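Local coordinates for protein NOV homolog (Rattus norvegicus, PDB 5NB8) that acts as a secreted matricellular signalling protein that binds integrins and NOTCH1 to regulate cell proliferation, adhesion, migration, differentiation and survival, at residues A[4-9]-A[32-37]; A[22-27]-A[63-68]. All blocks are in the same frame, centred on the assembly; numbering follows the deposited sequence.

Contact 1. Residues A[4-9]-A[32-37]; sequences DNCVFD and GQIGCV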
ATOM      1  N   ASP A   4     -18.250  15.089   5.014  1.00 45.45           N
ATOM      2  CA  ASP A   4     -18.482  14.592   3.665  1.00 51.15           C
ATOM      3  C   ASP A   4     -18.005  13.151   3.515  1.00 39.57           C
ATOM      4  O   ASP A   4     -17.043  12.723   4.153  1.00 36.39           O
ATOM      5  CB  ASP A   4     -17.750  15.465   2.650  1.00 54.05           C
ATOM      6  CG  ASP A   4     -18.506  16.730   2.324  1.00 55.99           C
ATOM      7  OD1 ASP A   4     -19.681  16.823   2.721  1.00 63.96           O
ATOM      8  OD2 ASP A   4     -17.932  17.616   1.672  1.00 57.41           O
ATOM      9  N   ASN A   5     -18.699  12.407   2.654  1.00 39.34           N
ATOM     10  CA  ASN A   5     -18.259  11.097   2.188  1.00 36.54           C
ATOM     11  C   ASN A   5     -17.210  11.263   1.087  1.00 39.93           C
ATOM     12  O   ASN A   5     -16.945  12.367   0.609  1.00 39.39           O
ATOM     13  CB  ASN A   5     -19.453  10.293   1.681  1.00 35.93           C
ATOM     14  CG  ASN A   5     -20.554  10.145   2.732  1.00 35.26           C
ATOM     15  OD1 ASN A   5     -20.288  10.054   3.928  1.00 42.60           O
ATOM     16  ND2 ASN A   5     -21.794  10.131   2.279  1.00 34.45           N
ATOM     17  N   CYS A   6     -16.606  10.144   0.683  1.00 31.93           N
ATOM     18  CA  CYS A   6     -15.574  10.100  -0.341  1.00 37.46           C
ATOM     19  C   CYS A   6     -15.951   9.098  -1.422  1.00 40.66           C
ATOM     20  O   CYS A   6     -16.658   8.125  -1.169  1.00 41.53           O
ATOM     21  CB  CYS A   6     -14.210   9.678   0.220  1.00 42.72           C
ATOM     22  SG  CYS A   6     -13.618  10.478   1.715  1.00 46.06           S
ATOM     23  N   VAL A   7     -15.437   9.321  -2.629  1.00 36.20           N
ATOM     24  CA  VAL A   7     -15.588   8.371  -3.722  1.00 29.42           C
ATOM     25  C   VAL A   7     -14.200   7.905  -4.133  1.00 35.85           C
ATOM     26  O   VAL A   7     -13.308   8.725  -4.383  1.00 35.64           O
ATOM     27  CB  VAL A   7     -16.337   8.987  -4.912  1.00 37.08           C
ATOM     28  CG1 VAL A   7     -16.670   7.921  -5.903  1.00 36.45           C
ATOM     29  CG2 VAL A   7     -17.624   9.718  -4.429  1.00 34.33           C
ATOM     30  N   PHE A   8     -14.010   6.593  -4.175  1.00 30.86           N
ATOM     31  CA  PHE A   8     -12.743   6.038  -4.631  1.00 35.92           C
ATOM     32  C   PHE A   8     -13.046   4.908  -5.591  1.00 29.14           C
ATOM     33  O   PHE A   8     -13.758   3.973  -5.223  1.00 33.32           O
ATOM     34  CB  PHE A   8     -11.887   5.516  -3.471  1.00 33.67           C
ATOM     35  CG  PHE A   8     -10.636   4.823  -3.928  1.00 41.39           C
ATOM     36  CD1 PHE A   8      -9.547   5.562  -4.371  1.00 46.73           C
ATOM     37  CD2 PHE A   8     -10.561   3.436  -3.947  1.00 39.40           C
ATOM     38  CE1 PHE A   8      -8.404   4.928  -4.815  1.00 48.43           C
ATOM     39  CE2 PHE A   8      -9.425   2.803  -4.382  1.00 44.60           C
ATOM     40  CZ  PHE A   8      -8.340   3.550  -4.823  1.00 40.19           C
ATOM     41  N   ASP A   9     -12.498   4.999  -6.807  1.00 34.68           N
ATOM     42  CA  ASP A   9     -12.606   3.939  -7.809  1.00 30.47           C
ATOM     43  C   ASP A   9     -14.058   3.505  -7.986  1.00 33.51           C
ATOM     44  O   ASP A   9     -14.378   2.313  -8.091  1.00 31.72           O
ATOM     45  CB  ASP A   9     -11.706   2.752  -7.437  1.00 33.88           C
ATOM     46  CG  ASP A   9     -11.548   1.755  -8.571  1.00 42.23           C
ATOM     47  OD1 ASP A   9     -11.711   2.139  -9.743  1.00 46.05           O
ATOM     48  OD2 ASP A   9     -11.288   0.573  -8.278  1.00 46.60           O
ATOM     49  N   GLY A  32     -14.328  13.817   2.997  1.00 39.16           N
ATOM     50  CA  GLY A  32     -14.268  13.929   1.557  1.00 35.40           C
ATOM     51  C   GLY A  32     -12.921  13.624   0.939  1.00 36.48           C
ATOM     52  O   GLY A  32     -12.808  13.638  -0.290  1.00 42.62           O
ATOM     53  N   GLN A  33     -11.893  13.364   1.736  1.00 37.61           N
ATOM     54  CA  GLN A  33     -10.564  13.086   1.197  1.00 38.24           C
ATOM     55  C   GLN A  33     -10.063  11.744   1.710  1.00 33.49           C
ATOM     56  O   GLN A  33     -10.147  11.469   2.910  1.00 34.55           O
ATOM     57  CB  GLN A  33      -9.587  14.197   1.571  1.00 44.64           C
ATOM     58  CG  GLN A  33      -8.168  13.937   1.081  1.00 34.45           C
ATOM     59  CD  GLN A  33      -7.313  15.172   1.243  1.00 37.16           C
ATOM     60  OE1 GLN A  33      -7.319  15.802   2.300  1.00 39.02           O
ATOM     61  NE2 GLN A  33      -6.612  15.551   0.189  1.00 41.50           N
ATOM     62  N   ILE A  34      -9.545  10.907   0.803  1.00 30.70           N
ATOM     63  CA  ILE A  34      -8.995   9.597   1.148  1.00 31.15           C
ATOM     64  C   ILE A  34      -7.512   9.728   1.448  1.00 33.07           C
ATOM     65  O   ILE A  34      -6.753  10.277   0.639  1.00 35.27           O
ATOM     66  CB  ILE A  34      -9.179   8.576   0.014  1.00 33.90           C
ATOM     67  CG1 ILE A  34     -10.651   8.340  -0.313  1.00 47.59           C
ATOM     68  CG2 ILE A  34      -8.468   7.249   0.411  1.00 29.36           C
ATOM     69  CD1 ILE A  34     -11.374   7.523   0.706  1.00 56.17           C
ATOM     70  N   GLY A  35      -7.084   9.160   2.570  1.00 33.86           N
ATOM     71  CA  GLY A  35      -5.675   8.930   2.833  1.00 29.58           C
ATOM     72  C   GLY A  35      -5.460   7.445   3.063  1.00 34.75           C
ATOM     73  O   GLY A  35      -6.357   6.748   3.538  1.00 33.34           O
ATOM     74  N   CYS A  36      -4.256   6.967   2.733  1.00 36.25           N
ATOM     75  CA  CYS A  36      -3.903   5.554   2.812  1.00 43.14           C
ATOM     76  C   CYS A  36      -2.492   5.371   3.365  1.00 46.38           C
ATOM     77  O   CYS A  36      -1.600   6.193   3.133  1.00 38.77           O
ATOM     78  CB  CYS A  36      -3.970   4.876   1.437  1.00 44.44           C
ATOM     79  SG  CYS A  36      -5.483   5.078   0.484  1.00 44.86           S
ATOM     80  N   VAL A  37      -2.297   4.271   4.089  1.00 38.26           N
ATOM     81  CA  VAL A  37      -0.972   3.915   4.600  1.00 32.55           C
ATOM     82  C   VAL A  37      -0.545   2.553   4.071  1.00 32.00           C
ATOM     83  O   VAL A  37      -1.370   1.632   3.984  1.00 28.91           O
ATOM     84  CB  VAL A  37      -0.947   3.916   6.134  1.00 33.70           C
ATOM     85  CG1 VAL A  37      -1.029   5.350   6.663  1.00 33.88           C
ATOM     86  CG2 VAL A  37      -2.124   3.109   6.674  1.00 32.05           C
TER
HETATM   87  O   HOH W   1     -12.924  11.465  -2.008  1.00 46.91           O

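Contact 2. Residues A[22-27]-A[63-68]; sequences NCQYHC and CCEKWT. With IMD (imidazole), chain E.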
ATOM      1  N   ASN A  22      -6.392  -2.950  -1.962  1.00 43.43           N
ATOM      2  CA  ASN A  22      -5.665  -4.204  -2.148  1.00 44.81           C
ATOM      3  C   ASN A  22      -5.021  -4.545  -0.807  1.00 43.98           C
ATOM      4  O   ASN A  22      -5.123  -3.778   0.156  1.00 46.22           O
ATOM      5  CB  ASN A  22      -4.635  -4.091  -3.286  1.00 42.10           C
ATOM      6  CG  ASN A  22      -3.701  -2.898  -3.111  1.00 44.42           C
ATOM      7  OD1 ASN A  22      -3.065  -2.736  -2.065  1.00 48.62           O
ATOM      8  ND2 ASN A  22      -3.651  -2.031  -4.112  1.00 47.13           N
ATOM      9  N   CYS A  23      -4.345  -5.699  -0.742  1.00 34.24           N
ATOM     10  CA  CYS A  23      -3.726  -6.151   0.505  1.00 32.23           C
ATOM     11  C   CYS A  23      -2.574  -5.262   0.958  1.00 35.74           C
ATOM     12  O   CYS A  23      -2.164  -5.340   2.122  1.00 36.66           O
ATOM     13  CB  CYS A  23      -3.233  -7.600   0.354  1.00 44.55           C
ATOM     14  SG  CYS A  23      -1.801  -7.771  -0.750  1.00 49.75           S
ATOM     15  N   GLN A  24      -2.054  -4.408   0.082  1.00 34.13           N
ATOM     16  CA  GLN A  24      -0.885  -3.603   0.399  1.00 32.41           C
ATOM     17  C   GLN A  24      -1.213  -2.262   1.050  1.00 38.36           C
ATOM     18  O   GLN A  24      -0.295  -1.600   1.546  1.00 40.82           O
ATOM     19  CB  GLN A  24      -0.066  -3.373  -0.873  1.00 34.94           C
ATOM     20  CG  GLN A  24       0.438  -4.693  -1.491  1.00 40.80           C
ATOM     21  CD  GLN A  24       1.550  -4.477  -2.483  1.00 45.83           C
ATOM     22  OE1 GLN A  24       1.849  -3.341  -2.842  1.00 56.76           O
ATOM     23  NE2 GLN A  24       2.186  -5.562  -2.923  1.00 55.13           N
ATOM     24  N   TYR A  25      -2.476  -1.836   1.074  1.00 32.48           N
ATOM     25  CA  TYR A  25      -2.791  -0.499   1.579  1.00 37.28           C
ATOM     26  C   TYR A  25      -4.038  -0.498   2.455  1.00 37.74           C
ATOM     27  O   TYR A  25      -4.959  -1.292   2.261  1.00 36.56           O
ATOM     28  CB  TYR A  25      -2.960   0.494   0.426  1.00 33.50           C
ATOM     29  CG  TYR A  25      -1.627   1.011  -0.041  1.00 38.68           C
ATOM     30  CD1 TYR A  25      -0.909   0.349  -1.025  1.00 43.16           C
ATOM     31  CD2 TYR A  25      -1.066   2.141   0.531  1.00 37.49           C
ATOM     32  CE1 TYR A  25       0.329   0.813  -1.445  1.00 47.61           C
ATOM     33  CE2 TYR A  25       0.174   2.606   0.127  1.00 47.54           C
ATOM     34  CZ  TYR A  25       0.866   1.930  -0.864  1.00 48.92           C
ATOM     35  OH  TYR A  25       2.092   2.390  -1.276  1.00 61.27           O
ATOM     36  N   HIS A  26      -4.045   0.411   3.431  1.00 39.49           N
ATOM     37  CA  HIS A  26      -5.180   0.645   4.315  1.00 36.11           C
ATOM     38  C   HIS A  26      -5.570   2.110   4.179  1.00 33.76           C
ATOM     39  O   HIS A  26      -4.734   2.991   4.399  1.00 32.19           O
ATOM     40  CB  HIS A  26      -4.815   0.308   5.762  1.00 47.69           C
ATOM     41  CG  HIS A  26      -5.919   0.533   6.746  1.00 69.29           C
ATOM     42  ND1 HIS A  26      -6.982  -0.333   6.882  1.00 76.39           N
ATOM     43  CD2 HIS A  26      -6.115   1.514   7.660  1.00 76.66           C
ATOM     44  CE1 HIS A  26      -7.793   0.112   7.826  1.00 77.66           C
ATOM     45  NE2 HIS A  26      -7.288   1.230   8.316  1.00 76.06           N
ATOM     46  N   CYS A  27      -6.832   2.370   3.824  1.00 32.61           N
ATOM     47  CA  CYS A  27      -7.293   3.708   3.478  1.00 36.63           C
ATOM     48  C   CYS A  27      -8.417   4.148   4.401  1.00 35.16           C
ATOM     49  O   CYS A  27      -9.224   3.336   4.858  1.00 34.81           O
ATOM     50  CB  CYS A  27      -7.782   3.782   2.021  1.00 38.23           C
ATOM     51  SG  CYS A  27      -6.506   3.332   0.787  1.00 36.76           S
ATOM     52  N   CYS A  63       1.437 -11.282   0.234  1.00 43.03           N
ATOM     53  CA  CYS A  63       0.976  -9.970  -0.194  1.00 31.81           C
ATOM     54  C   CYS A  63       2.142  -9.108  -0.659  1.00 35.48           C
ATOM     55  O   CYS A  63       2.097  -8.522  -1.744  1.00 45.65           O
ATOM     56  CB  CYS A  63       0.215  -9.274   0.937  1.00 40.92           C
ATOM     57  SG  CYS A  63      -0.185  -7.569   0.517  1.00 47.47           S
ATOM     58  N   CYS A  64       3.195  -9.016   0.144  1.00 33.80           N
ATOM     59  CA  CYS A  64       4.248  -8.036  -0.079  1.00 32.72           C
ATOM     60  C   CYS A  64       5.398  -8.625  -0.882  1.00 32.81           C
ATOM     61  O   CYS A  64       5.703  -9.813  -0.779  1.00 35.41           O
ATOM     62  CB  CYS A  64       4.774  -7.521   1.258  1.00 34.65           C
ATOM     63  SG  CYS A  64       3.482  -6.779   2.268  1.00 41.26           S
ATOM     64  N   GLU A  65       6.039  -7.769  -1.671  1.00 32.80           N
ATOM     65  CA  GLU A  65       7.215  -8.162  -2.428  1.00 36.67           C
ATOM     66  C   GLU A  65       8.398  -8.363  -1.496  1.00 37.48           C
ATOM     67  O   GLU A  65       8.505  -7.724  -0.444  1.00 32.45           O
ATOM     68  CB  GLU A  65       7.554  -7.114  -3.483  1.00 42.46           C
ATOM     69  CG  GLU A  65       6.582  -7.101  -4.648  1.00 58.01           C
ATOM     70  CD  GLU A  65       5.578  -5.979  -4.554  1.00 83.41           C
ATOM     71  OE1 GLU A  65       5.240  -5.406  -5.609  1.00 95.52           O
ATOM     72  OE2 GLU A  65       5.136  -5.662  -3.429  1.00 91.68           O
ATOM     73  N   LYS A  66       9.298  -9.259  -1.901  1.00 34.27           N
ATOM     74  CA  LYS A  66      10.450  -9.660  -1.108  1.00 34.46           C
ATOM     75  C   LYS A  66      11.730  -9.442  -1.897  1.00 36.60           C
ATOM     76  O   LYS A  66      11.733  -9.452  -3.130  1.00 36.30           O
ATOM     77  CB  LYS A  66      10.365 -11.132  -0.685  1.00 44.42           C
ATOM     78  CG  LYS A  66       9.079 -11.520   0.039  1.00 52.32           C
ATOM     79  CD  LYS A  66       8.892 -10.720   1.312  1.00 62.73           C
ATOM     80  CE  LYS A  66       7.533 -10.991   1.941  1.00 65.64           C
ATOM     81  NZ  LYS A  66       7.407 -10.298   3.249  1.00 62.76           N
ATOM     82  N   TRP A  67      12.834  -9.303  -1.171  1.00 32.99           N
ATOM     83  CA  TRP A  67      14.105  -8.985  -1.807  1.00 37.49           C
ATOM     84  C   TRP A  67      14.721 -10.225  -2.436  1.00 38.72           C
ATOM     85  O   TRP A  67      14.672 -11.315  -1.864  1.00 44.61           O
ATOM     86  CB  TRP A  67      15.079  -8.369  -0.802  1.00 38.85           C
ATOM     87  CG  TRP A  67      14.760  -6.926  -0.465  1.00 36.25           C
ATOM     88  CD1 TRP A  67      14.230  -6.461   0.700  1.00 40.10           C
ATOM     89  CD2 TRP A  67      14.923  -5.776  -1.318  1.00 38.07           C
ATOM     90  NE1 TRP A  67      14.050  -5.095   0.633  1.00 38.33           N
ATOM     91  CE2 TRP A  67      14.466  -4.649  -0.594  1.00 41.36           C
ATOM     92  CE3 TRP A  67      15.412  -5.590  -2.616  1.00 43.88           C
ATOM     93  CZ2 TRP A  67      14.505  -3.345  -1.118  1.00 42.19           C
ATOM     94  CZ3 TRP A  67      15.442  -4.298  -3.143  1.00 45.88           C
ATOM     95  CH2 TRP A  67      14.982  -3.194  -2.395  1.00 43.08           C
ATOM     96  N   THR A  68      15.283 -10.046  -3.631  1.00 39.56           N
ATOM     97  CA  THR A  68      16.044 -11.067  -4.347  1.00 41.00           C
ATOM     98  C   THR A  68      17.336 -10.441  -4.837  1.00 45.55           C
ATOM     99  O   THR A  68      17.504  -9.215  -4.833  1.00 44.25           O
ATOM    100  CB  THR A  68      15.281 -11.632  -5.553  1.00 44.76           C
ATOM    101  OG1 THR A  68      15.327 -10.679  -6.622  1.00 49.14           O
ATOM    102  CG2 THR A  68      13.813 -11.903  -5.200  1.00 42.69           C
TER
HETATM  103  N1  IMD E 201      12.435 -13.891  -1.184  1.00 98.94           N
HETATM  104  C2  IMD E 201      12.072 -14.330   0.039  1.00 97.68           C
HETATM  105  N3  IMD E 201      11.185 -15.337  -0.111  1.00 96.33           N
HETATM  106  C4  IMD E 201      10.987 -15.539  -1.429  1.00 96.70           C
HETATM  107  C5  IMD E 201      11.779 -14.625  -2.107  1.00 99.00           C

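Contact 1. Residues A[4-9]-A[32-37]
Cys6 and Gly32 bring the two segments together, with strand 6-8 passing strand 33-37 at 57° and a closest axis approach of 7.0 Å. This is the N-terminal part of a von Willebrand factor C domain, where a two-stranded hairpin (6-8 with 11-13) lies against one end of a three-stranded antiparallel sheet. The side chain of Cys6 points toward segment 32-37: SG, turned anti to the carbonyl carbon (chi1 -48°), sits 3.3 Å from Gly32 C and continues into a disulfide with Cys29 on the neighbouring strand. Ile34 reaches back from its strand and lays CD1 3.6 Å from Cys6 CB, so a branched aliphatic chain covers the flank of the cystine; its CG1 also approaches Phe8 CB, at 4.4 Å. Phe8 carries its ring on to Phe19, extending this small apolar patch. Gly32 has a positive phi (91°) that suits a residue without CB, and a CB here would also crowd Asp4. Its bare CA instead offers a C-H to Asn5 O at 3.2 Å. A water links the backbones loosely: its O donates to Gly32 O at 2.8 Å and accepts only a weak bond from Val7 N, at 3.4 Å.

Contact 2. Residues A[22-27]-A[63-68]
Gln24 reaches across to Glu65 beside the disulfide of Cys23 and Cys63, and the two long side chains cross at about a right angle, their amide and carboxylate planes 52° apart. In Gln24 an extended chi2 (-163°) carries CD away from the turn, and from there NE2 meets two acceptors. Cys63 O lies close to the amide plane, 3.2 Å from Gln24 NE2, and takes the straighter bond (159° at the hydrogen). Glu65 OE2 is met from above its carboxylate plane, 3.0 Å from Gln24 NE2, in a more bent bond. A primary amide suits this place because its two N-H groups can serve a backbone carbonyl and a carboxylate together. Behind it, Gln24 CG rests 3.6 Å from Cys63 SG, so the aliphatic part of the chain lies beside the cystine. Cys23 SG and Cys63 SG are 2.1 Å apart, with a near-relaxed C-S-S-C torsion. Earlier in the chain, Asn22 OD1 accepts from Gln24 N at 2.9 Å, an Asx turn within the type I beta turn from Asn22 to Tyr25. Consecutive Cys63 and Cys64 thus bond to different parts of the chain, Cys23 and Cys40, as in the cysteine-rich von Willebrand factor C fold, which relies on disulfides and short strands.

Overall arrangement
The centres of contacts 1 and 2 lie about 20 Å apart in a single von Willebrand factor C domain. Their segments alternate along the chain, in the order 4-9, 22-27, 32-37, 63-68, so neither contact closes before the other begins. They meet in the three-stranded antiparallel sheet, where strands 25-30 and 33-38 are neighbours: Cys27 and Cys36 form a disulfide, and Val37 N probably bonds to His26 O. From this sheet, contact 1 reaches the N-terminal hairpin, while contact 2 reaches the segment leading into strand 66-69, which pairs with 54-57. With no helix in the modelled chain, cystines at both contacts tie this elongated domain together.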